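Local structure of enoyl-CoA hydratase, EchA3 (Mycobacterium ulcerans, 6C7C) at residues 54-59 against 103-108. The protein is probably a lyase of lipid metabolism, built on the crotonase fold of the enoyl-CoA hydratase/isomerase family. Residues are numbered along the deposited sequence; the frame is centred on the assembly and turned at random.
Sequences VIAGNH and ACTGHA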
# COMPACT_ATOMS: atom_id res chain seq x y z
N VAL A 54 -10.01 -24.37 -0.25
CA VAL A 54 -11.04 -23.35 -0.36
C VAL A 54 -11.74 -23.25 0.98
O VAL A 54 -12.09 -24.27 1.57
CB VAL A 54 -12.04 -23.68 -1.49
CG1 VAL A 54 -13.28 -22.77 -1.44
CG2 VAL A 54 -11.35 -23.55 -2.84
N ILE A 55 -11.92 -22.03 1.49
CA ILE A 55 -12.76 -21.80 2.66
C ILE A 55 -13.97 -21.00 2.19
O ILE A 55 -13.81 -19.93 1.60
CB ILE A 55 -12.02 -21.07 3.79
CG1 ILE A 55 -10.64 -21.68 4.00
CG2 ILE A 55 -12.85 -21.13 5.06
CD1 ILE A 55 -10.68 -23.12 4.46
N ALA A 56 -15.16 -21.52 2.46
CA ALA A 56 -16.41 -20.88 2.03
C ALA A 56 -17.36 -20.71 3.22
O ALA A 56 -17.30 -21.46 4.20
CB ALA A 56 -17.08 -21.71 0.93
N GLY A 57 -18.24 -19.72 3.12
CA GLY A 57 -19.29 -19.48 4.10
C GLY A 57 -20.60 -20.15 3.72
O GLY A 57 -20.62 -21.18 3.05
N ASN A 58 -21.71 -19.58 4.18
CA ASN A 58 -23.01 -20.16 3.88
C ASN A 58 -23.82 -19.22 3.00
O ASN A 58 -23.25 -18.36 2.33
CB ASN A 58 -23.76 -20.56 5.17
CG ASN A 58 -24.17 -19.36 6.03
OD1 ASN A 58 -24.23 -18.23 5.57
ND2 ASN A 58 -24.52 -19.64 7.29
N HIS A 59 -25.15 -19.37 3.03
CA HIS A 59 -26.04 -18.61 2.15
C HIS A 59 -26.16 -17.15 2.54
O HIS A 59 -26.35 -16.29 1.67
CB HIS A 59 -27.42 -19.27 2.18
CG HIS A 59 -28.49 -18.50 1.47
ND1 HIS A 59 -28.68 -18.56 0.11
CD2 HIS A 59 -29.46 -17.68 1.95
CE1 HIS A 59 -29.71 -17.81 -0.23
NE2 HIS A 59 -30.20 -17.26 0.87
N ALA A 103 -13.85 -18.22 -0.54
CA ALA A 103 -15.09 -17.99 -1.26
C ALA A 103 -15.98 -17.20 -0.32
O ALA A 103 -16.72 -17.77 0.49
CB ALA A 103 -15.73 -19.31 -1.71
N CYS A 104 -15.88 -15.87 -0.39
CA CYS A 104 -16.65 -14.98 0.48
C CYS A 104 -18.08 -14.96 -0.05
O CYS A 104 -18.43 -14.16 -0.92
CB CYS A 104 -16.03 -13.59 0.52
SG CYS A 104 -16.73 -12.57 1.82
N THR A 105 -18.90 -15.86 0.49
CA THR A 105 -20.24 -16.10 -0.02
C THR A 105 -21.28 -15.22 0.64
O THR A 105 -22.48 -15.41 0.40
CB THR A 105 -20.63 -17.56 0.16
OG1 THR A 105 -20.54 -17.90 1.55
CG2 THR A 105 -19.65 -18.42 -0.60
N GLY A 106 -20.85 -14.29 1.47
CA GLY A 106 -21.76 -13.36 2.10
C GLY A 106 -20.96 -12.31 2.83
O GLY A 106 -19.76 -12.16 2.60
N HIS A 107 -21.64 -11.58 3.72
CA HIS A 107 -20.98 -10.54 4.50
C HIS A 107 -19.88 -11.13 5.38
O HIS A 107 -19.93 -12.29 5.81
CB HIS A 107 -21.99 -9.80 5.39
CG HIS A 107 -23.24 -9.37 4.68
ND1 HIS A 107 -23.23 -8.51 3.60
CD2 HIS A 107 -24.54 -9.65 4.93
CE1 HIS A 107 -24.48 -8.31 3.20
NE2 HIS A 107 -25.29 -8.99 3.99
N ALA A 108 -18.86 -10.31 5.64
CA ALA A 108 -17.75 -10.69 6.51
C ALA A 108 -17.52 -9.57 7.51
O ALA A 108 -17.05 -8.49 7.13
CB ALA A 108 -16.50 -10.98 5.70
O HOH W 1 -24.92 -13.97 1.12
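I55 and A103 mark the last regular rung between parallel strands 52-56 and 100-103 of the crotonase-fold sheet: A103 N donates to I55 O over 2.7 Å with 161° at the hydrogen. The bridge pairs A56 with A103, whose CB atoms meet at 3.8 Å on one face, with V54 CG1 4.2 Å from A103 CB. Helix 188-199 covers this face, A192 and A196 among its contacts. A56 CA lies 3.5 Å from A103 O, a CA-H...O contact with no ladder hydrogen bond following. Both segments then become loops but stay close, T105 OG1 lying 3.1 Å from G57 C. T105 and A103 bury the most surface against 54-59. A chi1 of 58° sets T105 OG1 between its backbone N and carbonyl carbon, from where it donates to N58 O over 2.9 Å, in the carbonyl plane and on a lone pair. The N58 amide bonds elsewhere, to R60, V61, D23 and K26. Against this tight part stands the rim, where H59 is exposed and a water lies 2.8 Å from H59 O and 2.9 Å from T105 O. Chemically, apolar sheet packing gives way to one hydroxyl bond and then a water that can donate to either carbonyl.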